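Local coordinates for transcriptional regulatory protein (Bradyrhizobium diazoefficiens, PDB 6G8H), which probably binds operator DNA as a TetR-family repressor and responds to flavonoids, represented here by bound naringenin, at residues 3-8 and 42-47; 60-65 and 122-127; 88-93 and 160-165. All coordinates share one frame; numbering follows the deposited sequence.

Interaction 1: residues 3-8 and 42-47; sequences RKMDIV and AYFPSK
Met5 on helix 3-19 lies over the ring of Tyr43, at the end of helix 37-43, and this packing dominates a contact made mostly by side chains. Met5 is a selenomethionine, introduced by labelling. Its CG forms a CH-pi contact with the Tyr43 face, 3.7 Å from the ring centroid and 15° off the ring normal, displaced somewhat toward the rim. Beyond CG the chain is extended (chi2 -152°), which carries SE past the ring; CE ends 3.9 Å from the backbone O of Tyr43. SE makes Met-aromatic contacts with both rings, 5.1 Å from the Tyr43 centroid and 5.4 Å from that of Phe44, obliquely each time. A long, unbranched, polarisable side chain suits this place, since it can serve two aromatic rings at once.

The remaining contacts are apolar or at a ring edge. Val8 CG1 packs 3.8 Å from Phe44 CE2, the branched valine and the flat ring sliding past each other, and both also touch Leu50 of the next helix. Lys4 CB lies near the Tyr43 ring plane, 3.7 Å from OH, while the lysine chain turns away to hydrogen-bond through NZ to Ala33 O. The arrangement belongs to the TetR-type DNA-binding domain, in which the first helix packs against the end of the predicted helix-turn-helix motif.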
loop_
_atom_site.group_PDB
_atom_site.type_symbol
_atom_site.label_atom_id
_atom_site.label_comp_id
_atom_site.label_asym_id
_atom_site.label_seq_id
_atom_site.Cartn_x
_atom_site.Cartn_y
_atom_site.Cartn_z
ATOM N N ARG B 3 7.908 -27.880 22.587
ATOM C CA ARG B 3 8.817 -26.778 22.114
ATOM C C ARG B 3 9.044 -26.812 20.600
ATOM O O ARG B 3 9.512 -25.844 20.080
ATOM C CB ARG B 3 10.213 -26.786 22.734
ATOM C CG ARG B 3 11.189 -27.716 22.028
ATOM C CD ARG B 3 12.666 -27.766 22.430
ATOM N NE ARG B 3 12.982 -27.156 23.700
ATOM C CZ ARG B 3 14.141 -26.550 24.006
ATOM N NH1 ARG B 3 15.133 -26.450 23.132
ATOM N NH2 ARG B 3 14.282 -26.041 25.209
ATOM N N LYS B 4 8.825 -27.942 19.954
ATOM C CA LYS B 4 8.980 -28.164 18.505
ATOM C C LYS B 4 7.894 -27.416 17.759
ATOM O O LYS B 4 8.109 -27.064 16.609
ATOM C CB LYS B 4 8.941 -29.665 18.221
ATOM C CG LYS B 4 10.264 -30.350 18.468
ATOM C CD LYS B 4 11.348 -29.837 17.575
ATOM C CE LYS B 4 12.375 -30.911 17.301
ATOM N NZ LYS B 4 13.625 -30.312 16.777
HETATM N N MSE B 5 6.758 -27.170 18.401
HETATM C CA MSE B 5 5.715 -26.401 17.748
HETATM C C MSE B 5 6.213 -24.991 17.382
HETATM O O MSE B 5 6.132 -24.516 16.245
HETATM C CB MSE B 5 4.460 -26.370 18.610
HETATM C CG MSE B 5 3.218 -26.537 17.765
HETATM SE SE MSE B 5 1.701 -25.664 18.580
HETATM C CE MSE B 5 0.130 -26.663 17.824
ATOM N N ASP B 6 6.766 -24.288 18.356
ATOM C CA ASP B 6 7.235 -22.917 18.160
ATOM C C ASP B 6 8.467 -22.912 17.251
ATOM O O ASP B 6 8.611 -21.945 16.510
ATOM C CB ASP B 6 7.498 -22.201 19.476
ATOM C CG ASP B 6 6.275 -22.261 20.371
ATOM O OD1 ASP B 6 5.352 -21.406 20.135
ATOM O OD2 ASP B 6 6.203 -23.248 21.223
ATOM N N ILE B 7 9.275 -23.974 17.260
ATOM C CA ILE B 7 10.408 -24.151 16.314
ATOM C C ILE B 7 9.817 -24.316 14.908
ATOM O O ILE B 7 10.327 -23.660 13.975
ATOM C CB ILE B 7 11.338 -25.314 16.742
ATOM C CG1 ILE B 7 11.900 -25.042 18.135
ATOM C CG2 ILE B 7 12.471 -25.550 15.745
ATOM C CD1 ILE B 7 13.082 -25.873 18.542
ATOM N N VAL B 8 8.778 -25.136 14.758
ATOM C CA VAL B 8 8.087 -25.340 13.449
ATOM C C VAL B 8 7.563 -23.990 12.940
ATOM O O VAL B 8 7.900 -23.648 11.802
ATOM C CB VAL B 8 6.964 -26.397 13.502
ATOM C CG1 VAL B 8 6.090 -26.353 12.273
ATOM C CG2 VAL B 8 7.541 -27.794 13.668
ATOM N N ALA B 42 0.947 -33.942 13.036
ATOM C CA ALA B 42 0.229 -34.081 14.327
ATOM C C ALA B 42 -0.090 -32.707 14.928
ATOM O O ALA B 42 -1.114 -32.600 15.586
ATOM C CB ALA B 42 1.010 -34.943 15.274
ATOM N N TYR B 43 0.772 -31.719 14.739
ATOM C CA TYR B 43 0.607 -30.320 15.211
ATOM C C TYR B 43 -0.258 -29.509 14.234
ATOM O O TYR B 43 -1.040 -28.670 14.686
ATOM C CB TYR B 43 1.963 -29.607 15.257
ATOM C CG TYR B 43 2.915 -29.939 16.367
ATOM C CD1 TYR B 43 2.491 -30.074 17.675
ATOM C CD2 TYR B 43 4.283 -29.975 16.127
ATOM C CE1 TYR B 43 3.396 -30.319 18.692
ATOM C CE2 TYR B 43 5.195 -30.246 17.127
ATOM C CZ TYR B 43 4.752 -30.424 18.423
ATOM O OH TYR B 43 5.623 -30.706 19.449
ATOM N N PHE B 44 -0.030 -29.693 12.939
ATOM C CA PHE B 44 -0.729 -28.920 11.865
ATOM C C PHE B 44 -1.181 -29.860 10.761
ATOM O O PHE B 44 -0.383 -30.510 10.116
ATOM C CB PHE B 44 0.153 -27.845 11.230
ATOM C CG PHE B 44 0.721 -26.890 12.236
ATOM C CD1 PHE B 44 -0.093 -25.972 12.882
ATOM C CD2 PHE B 44 2.037 -26.996 12.611
ATOM C CE1 PHE B 44 0.435 -25.120 13.836
ATOM C CE2 PHE B 44 2.571 -26.120 13.549
ATOM C CZ PHE B 44 1.761 -25.212 14.187
ATOM N N PRO B 45 -2.485 -30.073 10.580
ATOM C CA PRO B 45 -2.914 -31.117 9.652
ATOM C C PRO B 45 -2.646 -30.758 8.172
ATOM O O PRO B 45 -2.650 -31.641 7.371
ATOM C CB PRO B 45 -4.404 -31.298 9.960
ATOM C CG PRO B 45 -4.757 -30.273 11.062
ATOM C CD PRO B 45 -3.566 -29.361 11.271
ATOM N N SER B 46 -2.362 -29.496 7.845
ATOM C CA SER B 46 -1.937 -29.085 6.489
ATOM C C SER B 46 -1.104 -27.798 6.533
ATOM O O SER B 46 -1.175 -27.103 7.551
ATOM C CB SER B 46 -3.154 -28.894 5.633
ATOM O OG SER B 46 -3.886 -27.756 6.064
ATOM N N LYS B 47 -0.423 -27.483 5.424
ATOM C CA LYS B 47 0.313 -26.209 5.219
ATOM C C LYS B 47 -0.652 -25.037 5.424
ATOM O O LYS B 47 -0.293 -24.065 6.114
ATOM C CB LYS B 47 0.941 -26.204 3.823
ATOM C CG LYS B 47 2.125 -25.249 3.683
ATOM C CD LYS B 47 2.914 -25.359 2.382
ATOM C CE LYS B 47 2.080 -25.113 1.163
ATOM N NZ LYS B 47 2.927 -25.267 -0.035
#

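Interaction 2: residues 60-65 and 122-127; sequences ESLQRD and EATIRR
The axes of helices 60-64 and 122-127 run in broadly the same direction, 10.8 Å apart at a crossing angle of -30°, with Gln63 and Thr124 nearest in register. In the all-helical TetR fold, this joins the end of the long helix that leaves the DNA-binding domain to a helix of the ligand-binding domain. The spacing is too wide for close backbone packing, and Gln63 bridges it with a flexible side chain bent at chi2, which swings the amide across to the other helix.

There NE2 donates to Thr124 OG1 at 3.0 Å, almost in the amide plane, although the N-H points somewhat off the oxygen (137°). The small Ala123 leaves room for the amide, its CB 3.7 Å from NE2. Arg127, long enough to reach back, donates from NH2 to Gln63 O at 2.6 Å. That carbonyl lies near the C-terminal end of its helix, where few backbone amides follow to take it up, and the helix end would probably attract a cation. Thr124 and Arg127 also rest on Phe82 of helix 75-91. The Gln63 amide and the guanidinium are inclined 55° to each other, with Gln63 OE1 above the guanidinium centre, 3.7 Å from Arg127 CZ.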
loop_
_atom_site.group_PDB
_atom_site.type_symbol
_atom_site.label_atom_id
_atom_site.label_comp_id
_atom_site.label_asym_id
_atom_site.label_seq_id
_atom_site.Cartn_x
_atom_site.Cartn_y
_atom_site.Cartn_z
ATOM N N GLU B 60 -3.886 -11.446 16.658
ATOM C CA GLU B 60 -4.456 -11.361 18.033
ATOM C C GLU B 60 -3.517 -10.520 18.899
ATOM O O GLU B 60 -4.001 -9.727 19.754
ATOM C CB GLU B 60 -4.610 -12.732 18.681
ATOM C CG GLU B 60 -5.969 -13.358 18.404
ATOM C CD GLU B 60 -6.097 -14.839 18.752
ATOM O OE1 GLU B 60 -5.064 -15.479 19.119
ATOM O OE2 GLU B 60 -7.231 -15.373 18.618
ATOM N N SER B 61 -2.220 -10.694 18.647
ATOM C CA SER B 61 -1.074 -10.067 19.343
ATOM C C SER B 61 -1.006 -8.582 19.001
ATOM O O SER B 61 -0.976 -7.782 19.921
ATOM C CB SER B 61 0.196 -10.803 18.973
ATOM O OG SER B 61 1.337 -10.077 19.371
ATOM N N LEU B 62 -0.973 -8.234 17.715
ATOM C CA LEU B 62 -0.992 -6.828 17.224
ATOM C C LEU B 62 -2.230 -6.131 17.801
ATOM O O LEU B 62 -2.107 -4.970 18.195
ATOM C CB LEU B 62 -0.947 -6.823 15.683
ATOM C CG LEU B 62 -1.209 -5.501 14.949
ATOM C CD1 LEU B 62 -0.626 -5.533 13.530
ATOM C CD2 LEU B 62 -2.702 -5.176 14.912
ATOM N N GLN B 63 -3.356 -6.825 17.917
ATOM C CA GLN B 63 -4.608 -6.234 18.431
ATOM C C GLN B 63 -4.460 -5.871 19.914
ATOM O O GLN B 63 -5.122 -4.928 20.351
ATOM C CB GLN B 63 -5.801 -7.157 18.165
ATOM C CG GLN B 63 -6.309 -7.113 16.719
ATOM C CD GLN B 63 -6.866 -5.766 16.299
ATOM O OE1 GLN B 63 -7.705 -5.167 16.998
ATOM N NE2 GLN B 63 -6.368 -5.271 15.166
ATOM N N ARG B 64 -3.603 -6.557 20.661
ATOM C CA ARG B 64 -3.450 -6.332 22.125
ATOM C C ARG B 64 -2.567 -5.093 22.364
ATOM O O ARG B 64 -2.823 -4.392 23.355
ATOM C CB ARG B 64 -2.937 -7.603 22.801
ATOM C CG ARG B 64 -4.056 -8.577 23.159
ATOM C CD ARG B 64 -3.645 -9.834 23.915
ATOM N NE ARG B 64 -2.327 -10.373 23.574
ATOM C CZ ARG B 64 -2.085 -11.379 22.723
ATOM N NH1 ARG B 64 -3.061 -11.980 22.057
ATOM N NH2 ARG B 64 -0.840 -11.776 22.516
ATOM N N ASP B 65 -1.616 -4.800 21.461
ATOM C CA ASP B 65 -0.720 -3.610 21.474
ATOM C C ASP B 65 -1.435 -2.310 21.077
ATOM O O ASP B 65 -0.724 -1.276 20.873
ATOM C CB ASP B 65 0.405 -3.753 20.443
ATOM C CG ASP B 65 1.352 -4.916 20.680
ATOM O OD1 ASP B 65 1.121 -5.705 21.661
ATOM O OD2 ASP B 65 2.322 -5.030 19.868
ATOM N N GLU B 122 -9.394 -5.310 9.141
ATOM C CA GLU B 122 -10.834 -5.132 9.476
ATOM C C GLU B 122 -11.011 -5.067 10.998
ATOM O O GLU B 122 -11.845 -4.275 11.464
ATOM C CB GLU B 122 -11.723 -6.226 8.871
ATOM C CG GLU B 122 -13.196 -5.854 8.871
ATOM C CD GLU B 122 -14.079 -6.699 7.960
ATOM O OE1 GLU B 122 -14.487 -6.156 6.877
ATOM O OE2 GLU B 122 -14.372 -7.891 8.318
ATOM N N ALA B 123 -10.263 -5.853 11.775
ATOM C CA ALA B 123 -10.331 -5.805 13.262
ATOM C C ALA B 123 -9.953 -4.399 13.761
ATOM O O ALA B 123 -10.652 -3.869 14.650
ATOM C CB ALA B 123 -9.445 -6.854 13.867
ATOM N N THR B 124 -8.906 -3.807 13.189
ATOM C CA THR B 124 -8.444 -2.438 13.545
ATOM C C THR B 124 -9.543 -1.424 13.206
ATOM O O THR B 124 -9.810 -0.530 14.013
ATOM C CB THR B 124 -7.113 -2.078 12.871
ATOM O OG1 THR B 124 -6.085 -2.983 13.305
ATOM C CG2 THR B 124 -6.704 -0.654 13.186
ATOM N N ILE B 125 -10.205 -1.573 12.069
ATOM C CA ILE B 125 -11.348 -0.688 11.710
ATOM C C ILE B 125 -12.446 -0.803 12.775
ATOM O O ILE B 125 -12.883 0.268 13.273
ATOM C CB ILE B 125 -11.848 -0.978 10.287
ATOM C CG1 ILE B 125 -10.796 -0.538 9.268
ATOM C CG2 ILE B 125 -13.175 -0.306 9.998
ATOM C CD1 ILE B 125 -11.087 -0.948 7.840
ATOM N N ARG B 126 -12.843 -2.029 13.144
ATOM C CA ARG B 126 -13.966 -2.263 14.094
ATOM C C ARG B 126 -13.628 -1.658 15.457
ATOM O O ARG B 126 -14.490 -0.994 16.006
ATOM C CB ARG B 126 -14.301 -3.751 14.254
ATOM C CG ARG B 126 -14.817 -4.421 12.989
ATOM C CD ARG B 126 -15.774 -5.598 13.206
ATOM N NE ARG B 126 -15.837 -6.404 11.983
ATOM C CZ ARG B 126 -16.764 -6.306 11.013
ATOM N NH1 ARG B 126 -17.760 -5.444 11.085
ATOM N NH2 ARG B 126 -16.681 -7.062 9.941
ATOM N N ARG B 127 -12.405 -1.831 15.953
ATOM C CA ARG B 127 -12.008 -1.248 17.250
ATOM C C ARG B 127 -12.133 0.274 17.206
ATOM O O ARG B 127 -12.683 0.851 18.136
ATOM C CB ARG B 127 -10.587 -1.616 17.646
ATOM C CG ARG B 127 -10.265 -1.017 19.006
ATOM C CD ARG B 127 -8.981 -1.503 19.585
ATOM N NE ARG B 127 -9.208 -2.872 19.999
ATOM C CZ ARG B 127 -8.238 -3.673 20.319
ATOM N NH1 ARG B 127 -8.482 -4.921 20.682
ATOM N NH2 ARG B 127 -7.006 -3.207 20.261
#

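Interaction 3: residues 88-93 and 160-165; sequences HTFIHR and ELPLLI. With CWE (R-naringenin), chain F.
Phe90 meets Pro162, Leu161 and Ile165 around its ring and CB, and gives up more surface than any other residue of this buried contact. Different ring atoms take different partners: at the far end CZ lies 3.9 Å from Pro162 CG, while nearer the base CD1 meets Ile165 CD1 at 4.1 Å. Both partners approach obliquely. Leu161 reaches the base of the side chain instead, its CD2 packing 4.3 Å from Phe90 CB. A broad, flat aromatic can thus engage three aliphatic residues, two adjacent and the third a turn farther along one short helix.

Ile165 stands one turn after Leu161 and turns its side of the helix toward the same neighbour. With CG1 anti to the carbonyl carbon (chi1 -71°), its extended arm brings CD1 within reach of both Phe90 and, more loosely, Ile91, and Val96 of helix 95-103 covers both Phe90 and Ile165. Leu161 opens helix 161-166, and Pro162 suits the position behind it because a residue in the first turn needs no amide hydrogen for the helix.

The two helices contribute to the ligand pocket of the TetR-type C-terminal domain through Phe90, Pro162 and Leu163. R-naringenin presents C3 of its fused aromatic ring to the edge of Phe90, 3.6 Å from CZ and in the ring plane. Pro162 CB lies 3.6 Å from both C1 of that ring and C9, the carbon bearing the phenol group. Farther along, Leu163 CD2 approaches the phenol oxygen O3 at 3.4 Å, and Leu163 also packs on Pro121 of the second subunit.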
loop_
_atom_site.group_PDB
_atom_site.type_symbol
_atom_site.label_atom_id
_atom_site.label_comp_id
_atom_site.label_asym_id
_atom_site.label_seq_id
_atom_site.Cartn_x
_atom_site.Cartn_y
_atom_site.Cartn_z
ATOM N N HIS B 88 3.026 2.407 14.364
ATOM C CA HIS B 88 4.125 1.629 14.994
ATOM C C HIS B 88 3.908 0.171 14.614
ATOM O O HIS B 88 4.858 -0.475 14.217
ATOM C CB HIS B 88 4.280 1.888 16.506
ATOM C CG HIS B 88 5.090 3.116 16.777
ATOM N ND1 HIS B 88 6.475 3.119 16.671
ATOM C CD2 HIS B 88 4.733 4.393 17.077
ATOM C CE1 HIS B 88 6.934 4.340 16.912
ATOM N NE2 HIS B 88 5.878 5.144 17.167
ATOM N N THR B 89 2.690 -0.333 14.649
ATOM C CA THR B 89 2.423 -1.755 14.278
ATOM C C THR B 89 2.804 -1.997 12.813
ATOM O O THR B 89 3.329 -3.062 12.529
ATOM C CB THR B 89 0.986 -2.175 14.577
ATOM O OG1 THR B 89 0.108 -1.580 13.610
ATOM C CG2 THR B 89 0.623 -1.824 16.005
ATOM N N PHE B 90 2.563 -1.038 11.937
ATOM C CA PHE B 90 2.926 -1.115 10.511
ATOM C C PHE B 90 4.419 -1.286 10.315
ATOM O O PHE B 90 4.841 -2.146 9.532
ATOM C CB PHE B 90 2.573 0.190 9.795
ATOM C CG PHE B 90 1.597 -0.092 8.713
ATOM C CD1 PHE B 90 1.998 -0.774 7.594
ATOM C CD2 PHE B 90 0.259 0.155 8.911
ATOM C CE1 PHE B 90 1.068 -1.161 6.651
ATOM C CE2 PHE B 90 -0.668 -0.229 7.966
ATOM C CZ PHE B 90 -0.259 -0.871 6.830
ATOM N N ILE B 91 5.176 -0.415 10.967
ATOM C CA ILE B 91 6.645 -0.300 10.776
ATOM C C ILE B 91 7.293 -1.529 11.403
ATOM O O ILE B 91 8.108 -2.130 10.750
ATOM C CB ILE B 91 7.155 1.050 11.337
ATOM C CG1 ILE B 91 6.701 2.199 10.421
ATOM C CG2 ILE B 91 8.663 1.068 11.538
ATOM C CD1 ILE B 91 6.541 3.532 11.098
ATOM N N HIS B 92 6.907 -1.901 12.617
ATOM C CA HIS B 92 7.655 -2.828 13.516
ATOM C C HIS B 92 7.001 -4.223 13.518
ATOM O O HIS B 92 7.324 -5.018 14.412
ATOM C CB HIS B 92 7.795 -2.183 14.916
ATOM C CG HIS B 92 8.486 -0.857 14.883
ATOM N ND1 HIS B 92 9.832 -0.725 14.569
ATOM C CD2 HIS B 92 8.018 0.403 15.047
ATOM C CE1 HIS B 92 10.167 0.553 14.571
ATOM N NE2 HIS B 92 9.070 1.266 14.851
ATOM N N ARG B 93 6.158 -4.575 12.555
ATOM C CA ARG B 93 5.475 -5.901 12.603
ATOM C C ARG B 93 5.201 -6.460 11.200
ATOM O O ARG B 93 5.637 -5.879 10.200
ATOM C CB ARG B 93 4.174 -5.784 13.380
ATOM C CG ARG B 93 4.304 -5.631 14.888
ATOM C CD ARG B 93 2.886 -5.809 15.416
ATOM N NE ARG B 93 2.691 -6.141 16.829
ATOM C CZ ARG B 93 2.986 -7.306 17.416
ATOM N NH1 ARG B 93 2.689 -7.485 18.687
ATOM N NH2 ARG B 93 3.594 -8.281 16.773
ATOM N N GLU B 160 0.675 7.076 2.276
ATOM C CA GLU B 160 1.378 6.237 1.267
ATOM C C GLU B 160 2.432 5.318 1.902
ATOM O O GLU B 160 3.200 4.680 1.171
ATOM C CB GLU B 160 2.012 7.166 0.235
ATOM C CG GLU B 160 1.302 7.106 -1.111
ATOM C CD GLU B 160 1.824 8.171 -2.049
ATOM O OE1 GLU B 160 2.606 9.041 -1.574
ATOM O OE2 GLU B 160 1.464 8.141 -3.230
ATOM N N LEU B 161 2.437 5.255 3.226
ATOM C CA LEU B 161 3.441 4.573 4.042
ATOM C C LEU B 161 3.606 3.120 3.617
ATOM O O LEU B 161 4.717 2.632 3.488
ATOM C CB LEU B 161 3.024 4.685 5.505
ATOM C CG LEU B 161 3.857 3.835 6.432
ATOM C CD1 LEU B 161 5.310 4.266 6.346
ATOM C CD2 LEU B 161 3.339 3.933 7.844
ATOM N N PRO B 162 2.543 2.336 3.402
ATOM C CA PRO B 162 2.743 0.927 3.054
ATOM C C PRO B 162 3.532 0.767 1.741
ATOM O O PRO B 162 4.324 -0.145 1.613
ATOM C CB PRO B 162 1.318 0.379 2.938
ATOM C CG PRO B 162 0.483 1.384 3.708
ATOM C CD PRO B 162 1.125 2.731 3.465
ATOM N N LEU B 163 3.308 1.652 0.784
ATOM C CA LEU B 163 4.076 1.615 -0.495
ATOM C C LEU B 163 5.532 2.012 -0.232
ATOM O O LEU B 163 6.424 1.362 -0.750
ATOM C CB LEU B 163 3.434 2.536 -1.547
ATOM C CG LEU B 163 4.178 2.612 -2.887
ATOM C CD1 LEU B 163 4.284 1.281 -3.608
ATOM C CD2 LEU B 163 3.490 3.593 -3.817
ATOM N N LEU B 164 5.771 3.070 0.526
ATOM C CA LEU B 164 7.156 3.495 0.894
ATOM C C LEU B 164 7.874 2.314 1.578
ATOM O O LEU B 164 8.999 2.016 1.197
ATOM C CB LEU B 164 7.080 4.757 1.763
ATOM C CG LEU B 164 6.525 6.006 1.079
ATOM C CD1 LEU B 164 6.295 7.129 2.054
ATOM C CD2 LEU B 164 7.431 6.477 0.001
ATOM N N ILE B 165 7.195 1.559 2.434
ATOM C CA ILE B 165 7.828 0.455 3.209
ATOM C C ILE B 165 8.233 -0.638 2.235
ATOM O O ILE B 165 9.382 -1.072 2.264
ATOM C CB ILE B 165 6.901 -0.072 4.323
ATOM C CG1 ILE B 165 6.773 0.953 5.452
ATOM C CG2 ILE B 165 7.358 -1.433 4.835
ATOM C CD1 ILE B 165 5.577 0.713 6.338
HETATM C C1 CWE F . -0.617 -2.502 1.948
HETATM C C2 CWE F . -0.722 -3.038 3.227
HETATM C C3 CWE F . -1.731 -2.644 4.106
HETATM C C4 CWE F . -2.634 -1.675 3.713
HETATM C C5 CWE F . -2.566 -1.100 2.402
HETATM C C6 CWE F . -1.548 -1.560 1.551
HETATM C C7 CWE F . -3.444 -0.024 1.908
HETATM C C8 CWE F . -2.724 1.025 1.084
HETATM C C9 CWE F . -1.382 0.517 0.516
HETATM O O1 CWE F . -1.375 -0.943 0.334
HETATM O O2 CWE F . -4.681 0.041 2.079
HETATM C C10 CWE F . -0.968 1.247 -0.733
HETATM C C11 CWE F . -0.934 2.639 -0.712
HETATM C C12 CWE F . -0.563 3.366 -1.830
HETATM C C13 CWE F . -0.230 2.698 -3.001
HETATM C C14 CWE F . -0.253 1.306 -3.040
HETATM C C15 CWE F . -0.617 0.586 -1.908
HETATM O O3 CWE F . 0.120 3.431 -4.100
HETATM O O4 CWE F . 0.173 -3.974 3.646
HETATM O O5 CWE F . -3.593 -1.302 4.609
#

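How the interactions relate
From the N terminus, interaction 1 closes first: residues 3-8 meet 42-47 after a 33-residue excursion, completing part of the DNA-binding domain before the other two open. Helix 47-64 leads from it into the ligand-binding domain, where interaction 2 begins. Interactions 2 and 3 cross: 60-65 opens interaction 2, which closes at 122-127 after 56 intervening residues, and 88-93 opens interaction 3, which closes at 160-165 after 66, so neither loop nests inside the other. Segments 60-65 and 88-93 also touch, through packing and a salt bridge from Arg93 NH1 to Asp65 OD2 (2.7 Å), connecting the end of helix 47-64 with the end of helix 75-91, which carries pocket residue Phe90. Interaction 1 lies apart from both.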